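Local coordinates for methyltransferase (Streptomyces regensis, PDB 5N5D) that transfers a methyl group from S-adenosylmethionine to a hydroxyl oxygen during the biosynthesis of tomaymycin, at the interface of chains A and B. Sequence-based numbering; all coordinates share one arbitrary frame. Chains: chain A/B, Methyltransferase.

Contact 1: the interface of chains A and B. Residues chain A 17, 21; chain B 171-172, 194, 206-207, 220.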
# COMPACT_ATOMS: atom_id res chain seq x y z
N PHE A 17 -3.57 -14.32 7.40
CA PHE A 17 -2.43 -13.40 7.28
C PHE A 17 -2.19 -12.67 8.59
O PHE A 17 -1.05 -12.55 9.05
CB PHE A 17 -2.67 -12.39 6.15
CG PHE A 17 -2.57 -12.96 4.76
CD1 PHE A 17 -1.62 -13.90 4.43
CD2 PHE A 17 -3.42 -12.49 3.77
CE1 PHE A 17 -1.54 -14.39 3.13
CE2 PHE A 17 -3.34 -12.98 2.49
CZ PHE A 17 -2.41 -13.93 2.16
N LEU A 21 1.20 -12.15 10.84
CA LEU A 21 1.92 -10.90 10.59
C LEU A 21 1.59 -9.76 11.54
O LEU A 21 2.42 -8.85 11.68
CB LEU A 21 1.65 -10.41 9.16
CG LEU A 21 2.05 -11.35 8.03
CD1 LEU A 21 1.87 -10.64 6.69
CD2 LEU A 21 3.46 -11.86 8.16
N VAL B 171 -0.00 -13.30 -3.42
CA VAL B 171 0.13 -14.16 -2.24
C VAL B 171 -1.19 -14.80 -1.81
O VAL B 171 -1.20 -15.56 -0.84
CB VAL B 171 0.73 -13.40 -1.04
CG1 VAL B 171 2.14 -12.93 -1.36
CG2 VAL B 171 -0.16 -12.22 -0.60
N VAL B 172 -2.30 -14.52 -2.49
CA VAL B 172 -3.59 -15.01 -2.01
C VAL B 172 -3.96 -16.36 -2.64
O VAL B 172 -4.54 -17.22 -1.97
CB VAL B 172 -4.67 -13.94 -2.27
CG1 VAL B 172 -6.07 -14.51 -2.14
CG2 VAL B 172 -4.48 -12.80 -1.28
N HIS B 194 5.09 -16.68 4.87
CA HIS B 194 4.39 -15.99 5.95
C HIS B 194 4.79 -16.54 7.31
O HIS B 194 4.90 -15.79 8.28
CB HIS B 194 2.88 -16.08 5.72
CG HIS B 194 2.40 -15.14 4.67
ND1 HIS B 194 2.57 -15.37 3.32
CD2 HIS B 194 1.81 -13.92 4.77
CE1 HIS B 194 2.09 -14.35 2.64
NE2 HIS B 194 1.61 -13.46 3.49
N THR B 206 2.71 -6.75 6.53
CA THR B 206 1.26 -6.91 6.45
C THR B 206 0.93 -7.45 5.07
O THR B 206 1.71 -7.36 4.13
CB THR B 206 0.52 -5.59 6.71
OG1 THR B 206 -0.87 -5.85 6.93
CG2 THR B 206 0.69 -4.61 5.54
N SER B 207 -0.25 -8.06 4.96
CA SER B 207 -0.72 -8.60 3.70
C SER B 207 -2.12 -8.07 3.43
O SER B 207 -2.96 -8.03 4.34
CB SER B 207 -0.72 -10.14 3.69
OG SER B 207 0.60 -10.66 3.59
N THR B 220 1.98 -8.83 -0.16
CA THR B 220 2.59 -8.64 1.15
C THR B 220 3.58 -7.49 1.06
O THR B 220 4.33 -7.38 0.09
CB THR B 220 3.31 -9.91 1.62
OG1 THR B 220 2.36 -10.96 1.70
CG2 THR B 220 3.97 -9.71 2.98

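Contact 2: the interface of chains A and B. Residues chain A 172, 175, 209, 216; chain B 9-10, 13.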
# COMPACT_ATOMS: atom_id res chain seq x y z
N VAL A 172 -14.44 3.69 -2.32
CA VAL A 172 -15.07 2.83 -3.33
C VAL A 172 -16.59 2.93 -3.27
O VAL A 172 -17.25 2.91 -4.31
CB VAL A 172 -14.58 1.38 -3.16
CG1 VAL A 172 -15.48 0.39 -3.90
CG2 VAL A 172 -13.15 1.25 -3.68
N GLY A 175 -18.85 0.73 -5.31
CA GLY A 175 -18.83 0.93 -6.74
C GLY A 175 -19.60 2.14 -7.21
O GLY A 175 -19.57 2.45 -8.41
N GLN A 209 -8.49 -1.15 -4.72
CA GLN A 209 -9.66 -1.83 -4.16
C GLN A 209 -9.21 -3.02 -3.31
O GLN A 209 -8.32 -3.78 -3.71
CB GLN A 209 -10.58 -2.32 -5.27
CG GLN A 209 -11.04 -1.28 -6.29
CD GLN A 209 -11.86 -1.91 -7.42
OE1 GLN A 209 -12.98 -2.38 -7.22
NE2 GLN A 209 -11.29 -1.94 -8.62
N TYR A 216 -15.81 -5.21 0.90
CA TYR A 216 -15.28 -4.60 -0.31
C TYR A 216 -15.21 -3.08 -0.16
O TYR A 216 -16.23 -2.44 0.12
CB TYR A 216 -16.16 -4.99 -1.50
CG TYR A 216 -15.95 -4.22 -2.79
CD1 TYR A 216 -14.70 -4.18 -3.40
CD2 TYR A 216 -17.01 -3.60 -3.42
CE1 TYR A 216 -14.52 -3.50 -4.60
CE2 TYR A 216 -16.84 -2.93 -4.61
CZ TYR A 216 -15.59 -2.88 -5.19
OH TYR A 216 -15.42 -2.21 -6.39
N ARG B 9 -18.03 -5.10 -11.60
CA ARG B 9 -17.90 -3.92 -10.74
C ARG B 9 -16.44 -3.64 -10.42
O ARG B 9 -15.97 -2.50 -10.51
CB ARG B 9 -18.70 -4.14 -9.46
CG ARG B 9 -18.74 -2.92 -8.55
CD ARG B 9 -19.64 -3.16 -7.34
NE ARG B 9 -21.06 -3.17 -7.70
CZ ARG B 9 -21.83 -4.25 -7.76
NH1 ARG B 9 -21.35 -5.46 -7.49
NH2 ARG B 9 -23.11 -4.12 -8.10
N TRP B 10 -15.69 -4.69 -10.05
CA TRP B 10 -14.27 -4.53 -9.77
C TRP B 10 -13.53 -3.96 -10.97
O TRP B 10 -12.71 -3.05 -10.83
CB TRP B 10 -13.68 -5.87 -9.36
CG TRP B 10 -14.24 -6.42 -8.09
CD1 TRP B 10 -15.00 -5.76 -7.17
CD2 TRP B 10 -14.07 -7.75 -7.60
NE1 TRP B 10 -15.31 -6.60 -6.13
CE2 TRP B 10 -14.75 -7.83 -6.37
CE3 TRP B 10 -13.41 -8.88 -8.09
CZ2 TRP B 10 -14.79 -9.00 -5.62
CZ3 TRP B 10 -13.45 -10.04 -7.34
CH2 TRP B 10 -14.14 -10.09 -6.12
N VAL B 13 -14.58 -0.15 -11.51
CA VAL B 13 -13.99 0.76 -10.53
C VAL B 13 -12.51 0.99 -10.83
O VAL B 13 -12.01 2.11 -10.75
CB VAL B 13 -14.23 0.22 -9.11
CG1 VAL B 13 -13.46 1.04 -8.08
CG2 VAL B 13 -15.70 0.24 -8.78

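Contact 1: the interface of chains A and B
Near the C-terminal end of helix 6-21, A:Phe17 keeps a regular helical backbone while A:Leu21, one turn on and last in the helix, departs from it (phi -111°), and both face the extended backbone of strand 203-211 at B:Thr206 and B:Ser207. Helix 185-198, strand 217-224 and the loop at B:Val171 and B:Val172 complete the receiving surface. The phenyl ring of A:Phe17 settles with one face on the CB methylene of B:Ser207, a CH-pi contact 3.7 Å from CB to the ring centroid. Its CD1-CE1 side rides over a face of the B:His194 imidazole, A:Phe17 CE1 standing 3.3 Å from B:His194 NE2. The far end meets the loop edge-on, with the carbonyl O of B:Val171 3.6 Å from A:Phe17 CZ and the CG2 methyl of B:Val172 also in the ring plane. An alanine in place of A:Phe17 would probably leave the B:Ser207 methylene and the imidazole face without their cover and open a gap beside the valine loop. A:Leu21, its CG beside the backbone N (chi1 -60°) and its chain extended beyond (chi2 -173°), places CD1 3.3 Å from OG of B:Ser207, beside the backbone of B:Thr206. Beneath, hydrogen bonds within chain B probably steady the surface: OG of B:Ser207 lies in the imidazole plane and bonds NE2 of B:His194 at 3.0 Å, which would fix the ring's rotation. The same B:Ser207 OG bonds OG1 of B:Thr220 at 2.6 Å.

Contact 2: the interface of chains A and B
B:Val13, on helix 6-21 of chain B, wedges its two methyls between different groups of chain A and forms the apolar centre of this patch. With CG1 anti to the backbone N (chi1 172°), B:Val13 presses that methyl on the carboxamide of A:Gln209, 3.4 Å from CD. B:Val13 CG2 turns instead toward A:Tyr216 and A:Gly175, lying 3.4 Å from the phenolic OH of the tyrosine and 3.8 Å from the CA of the glycine. One turn earlier on the same helix, B:Trp10 brings the pyrrole side of its indole over one face of the A:Tyr216 ring, the two side chains sliding past each other in opposite directions. The overlap is displaced toward the phenol rim, where CD1 of B:Trp10 comes within 3.5 Å of CE1 of A:Tyr216. B:Arg9 adds its CD methylene near CE2 of the tyrosine, but this side chain is poorly ordered.

Outward from the valine, the polar rim is built around the A:Gln209 carboxamide. A:Gln209 NE2 donates to the backbone O of B:Trp10 at 2.8 Å, an almost straight bond (178° at H) that lies in the amide plane and meets a lone pair of the carbonyl. On the other branch, OE1 of A:Gln209 accepts from the phenolic OH of A:Tyr216 at 2.6 Å, the donor tilted 22° from the carbonyl plane. The tyrosine thus both packs against chain B and braces A:Gln209 from within its own chain: by donating to OE1 it probably fixes which way the carboxamide faces, leaving NE2 directed at chain B. Together these contacts dock the N-terminal part of one subunit's helix on the other, probably helping to hold the methyltransferase as a dimer.

Contact 1 and contact 2 lie about 21 Å apart, measured between the centres of their C-alpha atoms, and share helix 6-21, strand 203-211 and one loop valine, with the chains exchanged. Helix 6-21 of chain A supplies the ridge in contact 1; its counterpart in chain B does so in contact 2, using an earlier stretch. Strand 203-211 recurs on the receiving side, with B:Val172 in contact 1 and A:Val172 in contact 2. Two-fold symmetry repeats each patch, so each helix is gripped at both an earlier stretch and its C-terminal end: an example of reciprocal docking of a terminal helix, consistent with a stable dimer.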